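Local structure of pollen-specific leucine-rich repeat extensin-like protein 1 (Arabidopsis thaliana, 6TME) at residues A[53-58]-A[68-73]; A[72-77]-A[92-97]; A[183-188]-A[215-220]; A[301-304]-A[310-313]; A[319-322]-A[326-329]. The protein is a pollen cell-wall protein whose leucine-rich repeat domain, as in related extensin-like proteins, probably binds secreted signalling peptides of the RALF family. One frame throughout, in Å; residues are numbered along the deposited sequence.

Overall arrangement
Starting from the N terminus, contact 1 closes the loop that follows helix 43-56, bringing residues 68-73 back over the helix end. Contact 2 begins on residues that contact 1 also uses, Pro72 and Asp73, and runs on to strand 92-98, so the two overlap into one N-terminal cap. Contact 3, its centre about 32 Å from that of contact 2, joins the returning loop 183-188 to strand 214-216 inside the repeats. Contact 4 closes the short connection from helix 300-303 to strand 310-312, and contact 5, its centre about 9 Å from that of contact 4, closes the turn after strand 317-321. All but the overlapping first pair follow in series; none nests.

Contact 1 (A[53-58]-A[68-73])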
# COMPACT_ATOMS: atom_id res chain seq x y z
N ALA A 53 17.56 25.74 -0.15
CA ALA A 53 17.40 25.38 -1.56
C ALA A 53 15.99 24.85 -1.82
O ALA A 53 15.42 25.11 -2.88
CB ALA A 53 18.44 24.35 -1.97
N TRP A 54 15.40 24.15 -0.84
CA TRP A 54 14.04 23.62 -1.02
C TRP A 54 13.01 24.74 -1.02
O TRP A 54 12.13 24.79 -1.90
CB TRP A 54 13.74 22.60 0.08
CG TRP A 54 12.65 21.62 -0.27
CD1 TRP A 54 12.03 21.48 -1.48
CD2 TRP A 54 12.06 20.65 0.61
NE1 TRP A 54 11.07 20.49 -1.40
CE2 TRP A 54 11.08 19.96 -0.14
CE3 TRP A 54 12.25 20.32 1.96
CZ2 TRP A 54 10.29 18.95 0.42
CZ3 TRP A 54 11.47 19.30 2.51
CH2 TRP A 54 10.50 18.63 1.75
N LYS A 55 13.12 25.67 -0.06
CA LYS A 55 12.21 26.81 0.01
C LYS A 55 12.25 27.66 -1.25
O LYS A 55 11.23 28.20 -1.68
CB LYS A 55 12.55 27.65 1.24
CG LYS A 55 11.67 28.88 1.46
CD LYS A 55 12.22 29.71 2.62
CE LYS A 55 11.23 30.81 3.07
NZ LYS A 55 11.88 31.67 4.14
N LYS A 56 13.43 27.82 -1.86
CA LYS A 56 13.49 28.51 -3.16
C LYS A 56 12.60 27.83 -4.20
O LYS A 56 12.02 28.50 -5.05
CB LYS A 56 14.92 28.59 -3.69
CG LYS A 56 15.79 29.62 -3.00
CD LYS A 56 17.13 29.72 -3.74
CE LYS A 56 18.05 30.78 -3.14
NZ LYS A 56 19.30 30.90 -3.97
N ALA A 57 12.47 26.50 -4.13
CA ALA A 57 11.62 25.76 -5.06
C ALA A 57 10.15 25.75 -4.66
O ALA A 57 9.36 25.14 -5.36
CB ALA A 57 12.10 24.32 -5.20
N PHE A 58 9.75 26.40 -3.56
CA PHE A 58 8.33 26.42 -3.18
C PHE A 58 7.62 27.49 -3.99
O PHE A 58 7.75 28.68 -3.71
CB PHE A 58 8.17 26.70 -1.69
CG PHE A 58 8.64 25.59 -0.80
CD1 PHE A 58 9.07 24.38 -1.33
CD2 PHE A 58 8.61 25.75 0.59
CE1 PHE A 58 9.49 23.34 -0.51
CE2 PHE A 58 9.04 24.72 1.42
CZ PHE A 58 9.48 23.51 0.87
N ASN A 68 8.58 30.52 8.77
CA ASN A 68 9.66 30.64 9.74
C ASN A 68 10.95 29.96 9.29
O ASN A 68 11.88 29.85 10.09
CB ASN A 68 9.25 30.11 11.12
CG ASN A 68 9.27 28.57 11.20
OD1 ASN A 68 9.20 27.86 10.19
ND2 ASN A 68 9.39 28.05 12.42
N TRP A 69 11.05 29.51 8.03
CA TRP A 69 12.30 28.91 7.54
C TRP A 69 13.32 30.00 7.20
O TRP A 69 13.62 30.29 6.04
CB TRP A 69 12.04 28.03 6.33
CG TRP A 69 11.31 26.77 6.56
CD1 TRP A 69 10.43 26.49 7.58
CD2 TRP A 69 11.37 25.59 5.76
NE1 TRP A 69 9.95 25.22 7.46
CE2 TRP A 69 10.50 24.64 6.34
CE3 TRP A 69 12.07 25.24 4.59
CZ2 TRP A 69 10.31 23.36 5.80
CZ3 TRP A 69 11.87 23.96 4.05
CH2 TRP A 69 11.00 23.04 4.65
N VAL A 70 13.86 30.62 8.26
CA VAL A 70 14.80 31.73 8.14
C VAL A 70 15.86 31.62 9.22
O VAL A 70 15.56 31.24 10.36
CB VAL A 70 14.09 33.11 8.23
CG1 VAL A 70 13.01 33.24 7.17
CG2 VAL A 70 13.47 33.30 9.60
N GLY A 71 17.10 31.94 8.87
CA GLY A 71 18.18 31.89 9.82
C GLY A 71 18.71 30.49 10.04
O GLY A 71 18.11 29.49 9.61
N PRO A 72 19.84 30.38 10.74
CA PRO A 72 20.55 29.09 10.84
C PRO A 72 20.03 28.14 11.91
O PRO A 72 20.58 27.04 12.05
CB PRO A 72 21.98 29.54 11.16
CG PRO A 72 21.76 30.76 12.01
CD PRO A 72 20.56 31.46 11.42
N ASP A 73 19.00 28.51 12.68
CA ASP A 73 18.37 27.58 13.62
C ASP A 73 17.36 26.68 12.89
O ASP A 73 16.14 26.80 13.04
CB ASP A 73 17.72 28.35 14.75
CG ASP A 73 17.23 27.44 15.85
OD1 ASP A 73 17.65 26.26 15.87
OD2 ASP A 73 16.42 27.90 16.69
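Lys55 and Trp69 lie alongside each other, running in opposite directions. The lysine leaves the helix with its CG anti to the backbone nitrogen (chi1 -180°) and stays extended from there on, which carries its amine across to the loop. Its CB meets the indole at Trp69 CE3, 4.2 Å away, while CD lies 4.1 Å from Trp69 CB. Lys55 CD and CE then pass Trp69 O at 3.7 and 3.8 Å. At the tip, Lys55 NZ donates to Trp69 O at 2.9 Å, approaching from above the carbonyl plane, and lies 3.6 Å from Val70 CG1. With an alanine here, Trp69 O is likely to lose its lysine donor, keeping the bond from Gln52 NE2, and Trp69 the aliphatic packing along its CB.

This is the N-terminal cap of a leucine-rich repeat solenoid, and its aromatic side chains pack the helix end against the returning loop. Trp54 of the helix and Phe58 just after it meet the benzene part of Trp69. Trp54 CE3 stands at its edge, 4.0 Å from Trp69 CH2. The Phe58 ring is inclined to it at 56°, with Phe58 CE2 3.9 Å from Trp69 CZ3. The indole NE1 bonds to Lys78 O, which fixes how Trp69 is turned.

Contact 2 (A[72-77]-A[92-97]); sequences PDVCSY and LVVAGI
Asp73 O, in the turn just ahead of the Val74 and Cys75 side chains that meet Val94 and Leu92, is gripped by two donors of one residue. Ser76 OG reaches it at 2.6 Å, in the carbonyl plane, and Ser76 N at 3.1 Å. A serine suits this place because its short hydroxyl can fold back on the turn and reinforce the backbone bond. The turn is a 3-10 segment, residues 74-76, in the N-terminal cap of the leucine-rich repeat solenoid, and strand 92-98 beside it is followed by the parallel strands of the successive repeats.

What crosses between the two is apolar. Val74 and Val94, both buried, meet at about a right angle through one methyl each, CG2 to CG2 at 4.1 Å. Val74 is a compact apolar group between the strand and helix 43-56, where it packs on Leu44; Val94, branched at CB as suits a strand, also packs on Val80 of the antiparallel strand 80-85. Further out, Cys75 forms a disulfide with Cys82 of that same strand, which ties the turn covalently to it. Its sulfur lies against the CD2 methyl of the leucine at the exposed start of strand 92-98. Leu92 extends its CG anti to the backbone nitrogen (chi1 -173°), and this sends the branch toward the disulfide. Cys75 SG is 3.8 Å from Leu92 CG and 3.4 Å from Leu92 CD2.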
# COMPACT_ATOMS: atom_id res chain seq x y z
N PRO A 72 19.84 30.38 10.74
CA PRO A 72 20.55 29.09 10.84
C PRO A 72 20.03 28.14 11.91
O PRO A 72 20.58 27.04 12.05
CB PRO A 72 21.98 29.54 11.16
CG PRO A 72 21.76 30.76 12.01
CD PRO A 72 20.56 31.46 11.42
N ASP A 73 19.00 28.51 12.68
CA ASP A 73 18.37 27.58 13.62
C ASP A 73 17.36 26.68 12.89
O ASP A 73 16.14 26.80 13.04
CB ASP A 73 17.72 28.35 14.75
CG ASP A 73 17.23 27.44 15.85
OD1 ASP A 73 17.65 26.26 15.87
OD2 ASP A 73 16.42 27.90 16.69
N VAL A 74 17.89 25.72 12.13
CA VAL A 74 17.03 24.84 11.32
C VAL A 74 16.04 24.06 12.18
O VAL A 74 14.91 23.78 11.75
CB VAL A 74 17.88 23.90 10.45
CG1 VAL A 74 18.51 24.66 9.31
CG2 VAL A 74 18.95 23.20 11.27
N CYS A 75 16.43 23.70 13.41
CA CYS A 75 15.59 22.89 14.28
C CYS A 75 14.29 23.57 14.65
O CYS A 75 13.33 22.88 15.03
CB CYS A 75 16.38 22.52 15.54
SG CYS A 75 17.79 21.45 15.17
N SER A 76 14.22 24.88 14.53
CA SER A 76 12.99 25.60 14.80
C SER A 76 12.12 25.78 13.56
O SER A 76 10.99 26.28 13.69
CB SER A 76 13.33 26.96 15.42
OG SER A 76 14.18 27.68 14.55
N TYR A 77 12.61 25.41 12.37
CA TYR A 77 11.78 25.42 11.17
C TYR A 77 10.56 24.52 11.32
O TYR A 77 10.65 23.39 11.82
CB TYR A 77 12.57 24.94 9.95
CG TYR A 77 13.62 25.86 9.42
CD1 TYR A 77 14.09 26.94 10.16
CD2 TYR A 77 14.14 25.65 8.16
CE1 TYR A 77 15.06 27.79 9.65
CE2 TYR A 77 15.11 26.48 7.63
CZ TYR A 77 15.56 27.56 8.39
OH TYR A 77 16.53 28.39 7.85
N LEU A 92 23.49 17.24 17.65
CA LEU A 92 22.15 17.56 17.17
C LEU A 92 22.10 17.39 15.66
O LEU A 92 22.97 17.92 14.96
CB LEU A 92 21.78 19.00 17.53
CG LEU A 92 20.34 19.47 17.26
CD1 LEU A 92 19.36 18.72 18.15
CD2 LEU A 92 20.22 20.98 17.48
N VAL A 93 21.09 16.67 15.16
CA VAL A 93 20.92 16.41 13.73
C VAL A 93 19.47 16.60 13.32
O VAL A 93 18.55 16.49 14.14
CB VAL A 93 21.39 14.99 13.31
CG1 VAL A 93 22.83 14.71 13.75
CG2 VAL A 93 20.43 13.91 13.84
N VAL A 94 19.26 16.91 12.04
CA VAL A 94 17.93 16.92 11.44
C VAL A 94 17.60 15.47 11.06
O VAL A 94 18.21 14.90 10.15
CB VAL A 94 17.85 17.85 10.22
CG1 VAL A 94 16.52 17.66 9.48
CG2 VAL A 94 18.02 19.31 10.63
N ALA A 95 16.64 14.89 11.76
CA ALA A 95 16.34 13.47 11.64
C ALA A 95 15.03 13.21 10.94
O ALA A 95 14.77 12.07 10.53
CB ALA A 95 16.29 12.81 13.04
N GLY A 96 14.20 14.24 10.80
CA GLY A 96 12.87 14.05 10.28
C GLY A 96 12.35 15.28 9.57
O GLY A 96 12.65 16.41 9.94
N ILE A 97 11.58 15.03 8.52
CA ILE A 97 10.85 16.05 7.81
C ILE A 97 9.40 15.59 7.76
O ILE A 97 9.14 14.42 7.46
CB ILE A 97 11.41 16.24 6.39
CG1 ILE A 97 12.87 16.70 6.48
CG2 ILE A 97 10.51 17.16 5.59
CD1 ILE A 97 13.04 18.15 6.86

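Contact 3 (A[183-188]-A[215-220]); sequences EIFDKD and VTFAHN
Phe185 and Phe217 reach for each other from opposite directions, one from a returning loop and the other from the end of a strand. Their planes are inclined at about 43°, and the closest approach is between the far corners, Phe185 CZ to Phe217 CZ at 3.7 Å, with Phe217 CE1 at 4.0 Å from the same Phe185 CZ. Phe217 does not aim its CB at the loop, but with CG anti to the carbonyl carbon (chi1 -59°) the end of its ring comes round to Phe185. Val215 adds a methyl at the rim of the first ring, near its plane, Val215 CG1 lying 4.2 Å from Phe185 CE1. On one face of Phe185 sits Ile184 CG2, offset toward the rim. All three residues that touch are buried, and bulky apolar groups suit the inside of a narrow solenoid, where the two rings meet between strand and return loop.

Phe217 is also anchored through its backbone. Asn220 ND2 donates to Phe217 O at 3.0 Å, nearly straight at 174°, though it comes from above the carbonyl plane. Asn220 is the asparagine of the leucine-rich repeat consensus; its amide also bonds to Leu194 O and Phe199 N, while Phe217 O receives Asn244 from the following coil, giving the asparagine ladder of this fold. Phe217 lies close to Phe241 and meets Phe222 edge-to-face. Phe185 rests on Ile192 of strand 191-193, which pairs with strand 214-216, and strand 238-240 continues the parallel array on the far side.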
# COMPACT_ATOMS: atom_id res chain seq x y z
N GLU A 183 13.17 -6.17 -7.97
CA GLU A 183 14.00 -6.20 -6.78
C GLU A 183 13.37 -5.48 -5.59
O GLU A 183 13.85 -5.66 -4.47
CB GLU A 183 15.38 -5.60 -7.11
CG GLU A 183 15.38 -4.20 -7.72
CD GLU A 183 15.34 -4.21 -9.25
OE1 GLU A 183 14.82 -5.17 -9.84
OE2 GLU A 183 15.85 -3.24 -9.87
N ILE A 184 12.29 -4.70 -5.79
CA ILE A 184 11.64 -4.02 -4.67
C ILE A 184 11.18 -5.01 -3.60
O ILE A 184 11.19 -4.69 -2.41
CB ILE A 184 10.45 -3.15 -5.15
CG1 ILE A 184 9.96 -2.24 -4.03
CG2 ILE A 184 9.27 -4.01 -5.52
CD1 ILE A 184 10.92 -1.15 -3.63
N PHE A 185 10.79 -6.23 -4.00
CA PHE A 185 10.36 -7.22 -3.02
C PHE A 185 11.53 -7.93 -2.34
O PHE A 185 11.29 -8.71 -1.40
CB PHE A 185 9.39 -8.22 -3.68
CG PHE A 185 8.11 -7.56 -4.12
CD1 PHE A 185 7.23 -7.06 -3.18
CD2 PHE A 185 7.85 -7.35 -5.46
CE1 PHE A 185 6.07 -6.39 -3.56
CE2 PHE A 185 6.69 -6.69 -5.84
CZ PHE A 185 5.80 -6.21 -4.88
N ASP A 186 12.78 -7.66 -2.76
CA ASP A 186 13.96 -8.16 -2.06
C ASP A 186 14.32 -7.30 -0.84
O ASP A 186 14.95 -7.81 0.09
CB ASP A 186 15.18 -8.21 -2.99
CG ASP A 186 14.93 -9.03 -4.25
OD1 ASP A 186 14.30 -10.11 -4.16
OD2 ASP A 186 15.37 -8.59 -5.33
N LYS A 187 13.99 -6.01 -0.84
CA LYS A 187 14.18 -5.20 0.36
C LYS A 187 13.32 -5.75 1.50
O LYS A 187 12.29 -6.39 1.26
CB LYS A 187 13.81 -3.74 0.11
CG LYS A 187 14.34 -3.13 -1.18
CD LYS A 187 15.78 -2.70 -1.03
CE LYS A 187 15.91 -1.47 -0.13
NZ LYS A 187 17.25 -1.44 0.50
N ASP A 188 13.73 -5.50 2.74
CA ASP A 188 12.90 -5.95 3.86
C ASP A 188 11.89 -4.87 4.27
O ASP A 188 11.85 -4.38 5.39
CB ASP A 188 13.76 -6.45 5.02
CG ASP A 188 14.56 -5.35 5.73
OD1 ASP A 188 15.37 -5.72 6.61
OD2 ASP A 188 14.41 -4.14 5.42
N VAL A 215 0.75 -4.88 1.30
CA VAL A 215 1.12 -4.49 -0.06
C VAL A 215 -0.15 -4.07 -0.81
O VAL A 215 -1.12 -4.83 -0.85
CB VAL A 215 1.81 -5.64 -0.83
CG1 VAL A 215 2.27 -5.13 -2.17
CG2 VAL A 215 2.98 -6.26 -0.05
N THR A 216 -0.14 -2.88 -1.41
CA THR A 216 -1.24 -2.45 -2.26
C THR A 216 -0.76 -2.21 -3.69
O THR A 216 0.26 -1.55 -3.92
CB THR A 216 -1.93 -1.18 -1.71
OG1 THR A 216 -1.06 -0.04 -1.76
CG2 THR A 216 -2.41 -1.43 -0.27
N PHE A 217 -1.50 -2.79 -4.65
CA PHE A 217 -1.34 -2.60 -6.09
C PHE A 217 -2.56 -1.94 -6.73
O PHE A 217 -2.57 -1.74 -7.95
CB PHE A 217 -1.15 -3.93 -6.83
CG PHE A 217 0.01 -4.74 -6.39
CD1 PHE A 217 1.24 -4.58 -7.00
CD2 PHE A 217 -0.15 -5.70 -5.41
CE1 PHE A 217 2.33 -5.35 -6.62
CE2 PHE A 217 0.94 -6.47 -5.01
CZ PHE A 217 2.18 -6.29 -5.61
N ALA A 218 -3.61 -1.68 -5.94
CA ALA A 218 -4.90 -1.26 -6.47
C ALA A 218 -4.77 -0.11 -7.47
O ALA A 218 -3.87 0.72 -7.36
CB ALA A 218 -5.81 -0.83 -5.31
N HIS A 219 -5.66 -0.08 -8.46
CA HIS A 219 -5.82 1.06 -9.38
C HIS A 219 -4.51 1.40 -10.11
O HIS A 219 -4.02 2.54 -10.10
CB HIS A 219 -6.37 2.28 -8.65
CG HIS A 219 -7.72 2.04 -8.05
ND1 HIS A 219 -8.76 1.50 -8.78
CD2 HIS A 219 -8.19 2.22 -6.80
CE1 HIS A 219 -9.81 1.37 -8.00
NE2 HIS A 219 -9.49 1.79 -6.79
N ASN A 220 -3.96 0.38 -10.75
CA ASN A 220 -2.88 0.57 -11.70
C ASN A 220 -3.32 -0.10 -13.00
O ASN A 220 -4.51 -0.39 -13.20
CB ASN A 220 -1.57 0.03 -11.11
CG ASN A 220 -0.97 0.99 -10.13
OD1 ASN A 220 -0.42 2.02 -10.53
ND2 ASN A 220 -1.09 0.68 -8.82

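Contact 4 (A[301-304]-A[310-313]); sequences NICK and NFTF. With NAG (2-acetamido-2-deoxy-beta-D-glucopyranose), chain E; SO4 (sulfate ion), chain K.
Phe311 points its ring at the end of helix 300-303, where Ile302 and Cys303 receive it. Cys303 SG lies at the ring edge, in its plane, 3.7 Å from Phe311 CE2 and 4.9 Å from the ring centroid, a sulfur-aromatic contact. Ile302 sends its CG2 methyl across at about a right angle, 3.7 Å from Phe311 CE2. With CG anti to the backbone nitrogen (chi1 177°), the phenylalanine extends from its strand into this corner. Over one face, at the ring centre, stands Phe313 CD1, 3.7 Å above the plane. Were an alanine here, a gap would probably open between strand and helix, taking the ring edge away from Cys303 SG and the ring from the Ile302 methyl.

Strand 310-312 belongs to the parallel array of the leucine-rich repeat solenoid, near its C-terminal end; the inward Phe311 is flanked by Phe335 of the next strand and Val298. The sulfur is held by the disulfide from Cys303 to Cys325, which links the helix to the loop after strand 317-321. On the strand's other side Asn310 and Thr312, with Phe311 between them, make an N-glycosylation sequon: Asn310 ND2 is bonded to NAG C1 at 1.5 Å, and the same nitrogen bonds to Gln286. At the exposed end of the helix, Lys304 NZ makes a weak hydrogen bond to a sulfate, probably from the crystallisation liquor, to which Ser324 N is also hydrogen-bonded.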
# COMPACT_ATOMS: atom_id res chain seq x y z
N ASN A 301 -16.65 -24.55 2.37
CA ASN A 301 -15.21 -24.58 2.56
C ASN A 301 -14.69 -23.18 2.81
O ASN A 301 -13.81 -22.96 3.65
CB ASN A 301 -14.55 -25.18 1.31
CG ASN A 301 -13.37 -26.03 1.63
OD1 ASN A 301 -13.18 -26.44 2.78
ND2 ASN A 301 -12.55 -26.31 0.61
N ILE A 302 -15.26 -22.21 2.10
CA ILE A 302 -14.84 -20.82 2.15
C ILE A 302 -15.75 -19.98 3.03
O ILE A 302 -15.28 -19.22 3.88
CB ILE A 302 -14.77 -20.28 0.70
CG1 ILE A 302 -13.68 -21.02 -0.08
CG2 ILE A 302 -14.58 -18.79 0.68
CD1 ILE A 302 -13.80 -20.92 -1.57
N CYS A 303 -17.06 -20.13 2.87
CA CYS A 303 -18.02 -19.28 3.56
C CYS A 303 -18.07 -19.52 5.06
O CYS A 303 -18.63 -18.68 5.78
CB CYS A 303 -19.40 -19.46 2.95
SG CYS A 303 -19.47 -18.92 1.20
N LYS A 304 -17.51 -20.62 5.57
CA LYS A 304 -17.50 -20.86 7.00
C LYS A 304 -16.13 -20.68 7.63
O LYS A 304 -15.90 -21.13 8.76
CB LYS A 304 -18.09 -22.24 7.31
CG LYS A 304 -19.61 -22.14 7.30
CD LYS A 304 -20.38 -23.44 7.13
CE LYS A 304 -20.17 -24.41 8.26
NZ LYS A 304 -21.36 -25.30 8.37
N ASN A 310 -16.84 -10.45 5.90
CA ASN A 310 -17.35 -9.73 4.73
C ASN A 310 -16.79 -10.44 3.51
O ASN A 310 -15.57 -10.41 3.26
CB ASN A 310 -16.94 -8.25 4.76
CG ASN A 310 -17.71 -7.40 3.76
OD1 ASN A 310 -18.77 -7.81 3.29
ND2 ASN A 310 -17.19 -6.23 3.45
N PHE A 311 -17.65 -11.12 2.76
CA PHE A 311 -17.24 -11.90 1.60
C PHE A 311 -18.10 -11.47 0.43
O PHE A 311 -19.29 -11.80 0.37
CB PHE A 311 -17.36 -13.40 1.89
CG PHE A 311 -17.01 -14.31 0.72
CD1 PHE A 311 -16.18 -13.88 -0.31
CD2 PHE A 311 -17.51 -15.61 0.66
CE1 PHE A 311 -15.87 -14.72 -1.38
CE2 PHE A 311 -17.20 -16.45 -0.39
CZ PHE A 311 -16.38 -16.01 -1.41
N THR A 312 -17.49 -10.74 -0.50
CA THR A 312 -18.13 -10.13 -1.67
C THR A 312 -17.68 -10.89 -2.91
O THR A 312 -16.48 -10.92 -3.22
CB THR A 312 -17.73 -8.66 -1.78
OG1 THR A 312 -18.12 -7.94 -0.60
CG2 THR A 312 -18.32 -7.99 -3.03
N PHE A 313 -18.61 -11.53 -3.61
CA PHE A 313 -18.26 -12.27 -4.82
C PHE A 313 -19.21 -11.90 -5.96
O PHE A 313 -19.43 -12.68 -6.89
CB PHE A 313 -18.25 -13.78 -4.57
CG PHE A 313 -19.46 -14.31 -3.83
CD1 PHE A 313 -19.61 -14.13 -2.46
CD2 PHE A 313 -20.44 -15.03 -4.51
CE1 PHE A 313 -20.72 -14.63 -1.78
CE2 PHE A 313 -21.55 -15.56 -3.85
CZ PHE A 313 -21.70 -15.35 -2.49
C1 NAG E . -17.83 -5.33 2.50
C2 NAG E . -17.95 -3.91 3.05
C3 NAG E . -18.47 -2.97 1.96
C4 NAG E . -17.55 -3.01 0.75
C5 NAG E . -17.42 -4.44 0.23
C6 NAG E . -16.34 -4.57 -0.82
C7 NAG E . -18.33 -4.01 5.48
C8 NAG E . -19.35 -3.92 6.57
N2 NAG E . -18.79 -3.86 4.23
O3 NAG E . -18.51 -1.64 2.47
O4 NAG E . -17.99 -2.11 -0.27
O5 NAG E . -17.03 -5.32 1.30
O6 NAG E . -15.05 -4.47 -0.23
O7 NAG E . -17.14 -4.22 5.71
S SO4 K . -24.07 -25.37 4.82
O1 SO4 K . -24.79 -24.72 5.92
O2 SO4 K . -24.07 -24.50 3.64
O3 SO4 K . -24.74 -26.62 4.49
O4 SO4 K . -22.69 -25.65 5.23

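Contact 5 (A[319-322]-A[326-329]); sequences NGEA and VPGS
Val326 presses one methyl against the end of strand 317-321, and it has more surface buried here than any other residue of the two segments. The valine opens a type II beta turn, Val326 to Ser329, in the loop that leads to the last strand of the leucine-rich repeat solenoid, right after the disulfide-bonded Cys325. Its CG2, beside the backbone nitrogen because CG1 takes the place anti to it (chi1 175°), meets two oxygens: Ala322 O at 3.6 Å and Glu321 OE2 at 3.8 Å. These are van der Waals contacts, in which a small branched side chain fills the angle between strand and turn.

Glu321 crosses Val326 at about a right angle. Its CG sits between the backbone nitrogen and the carbonyl carbon (chi1 59°), and the extended chain beyond it stands up from the strand, so that the carboxylate leans on the valine and, more loosely, on Pro327 CD. Beyond the loop its surroundings are mixed: Arg345 forms a long, weak ion pair with Glu321 OE2, whereas Asp337 OD2 brings a like charge near, which may raise the pKa of one of the two acids. The other carboxylate oxygen lies against Phe313.

Ala322, just past the strand, contributes its carbonyl to the contact and stays tied to Val298 through the backbone. Gly328 takes a positive phi of 72°, as the third residue of a type II turn requires. The turn is closed on Val326 O, which accepts from Ser329 N at 3.2 Å and, in the carbonyl plane, from Ser329 OG at 2.6 Å.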
# COMPACT_ATOMS: atom_id res chain seq x y z
N ASN A 319 -22.43 -20.22 -10.66
CA ASN A 319 -23.71 -20.87 -10.92
C ASN A 319 -24.19 -21.71 -9.75
O ASN A 319 -25.23 -22.36 -9.87
CB ASN A 319 -23.64 -21.72 -12.20
CG ASN A 319 -22.65 -22.89 -12.10
OD1 ASN A 319 -21.91 -23.04 -11.13
ND2 ASN A 319 -22.66 -23.75 -13.11
N GLY A 320 -23.48 -21.72 -8.63
CA GLY A 320 -23.95 -22.37 -7.42
C GLY A 320 -23.31 -21.76 -6.19
O GLY A 320 -22.19 -21.23 -6.25
N GLU A 321 -24.03 -21.82 -5.07
CA GLU A 321 -23.45 -21.38 -3.81
C GLU A 321 -24.01 -22.22 -2.68
O GLU A 321 -25.17 -22.62 -2.71
CB GLU A 321 -23.72 -19.89 -3.53
CG GLU A 321 -25.18 -19.49 -3.47
CD GLU A 321 -25.35 -17.99 -3.21
OE1 GLU A 321 -24.33 -17.31 -2.95
OE2 GLU A 321 -26.49 -17.49 -3.26
N ALA A 322 -23.18 -22.47 -1.68
CA ALA A 322 -23.64 -23.12 -0.47
C ALA A 322 -24.66 -22.25 0.27
O ALA A 322 -24.67 -21.02 0.14
CB ALA A 322 -22.44 -23.43 0.45
N VAL A 326 -25.18 -17.55 1.55
CA VAL A 326 -26.29 -16.76 1.02
C VAL A 326 -26.37 -15.45 1.80
O VAL A 326 -26.37 -15.47 3.04
CB VAL A 326 -27.60 -17.54 1.11
CG1 VAL A 326 -28.80 -16.68 0.68
CG2 VAL A 326 -27.51 -18.77 0.22
N PRO A 327 -26.40 -14.31 1.12
CA PRO A 327 -26.56 -13.04 1.82
C PRO A 327 -27.91 -13.00 2.53
O PRO A 327 -28.87 -13.66 2.14
CB PRO A 327 -26.47 -11.99 0.71
CG PRO A 327 -25.86 -12.74 -0.50
CD PRO A 327 -26.32 -14.15 -0.35
N GLY A 328 -27.96 -12.22 3.62
CA GLY A 328 -29.10 -12.20 4.52
C GLY A 328 -29.27 -13.43 5.40
O GLY A 328 -30.21 -13.47 6.18
N SER A 329 -28.42 -14.44 5.27
CA SER A 329 -28.58 -15.70 6.00
C SER A 329 -27.90 -15.70 7.36
O SER A 329 -28.25 -16.53 8.21
CB SER A 329 -28.03 -16.87 5.18
OG SER A 329 -26.59 -16.86 5.20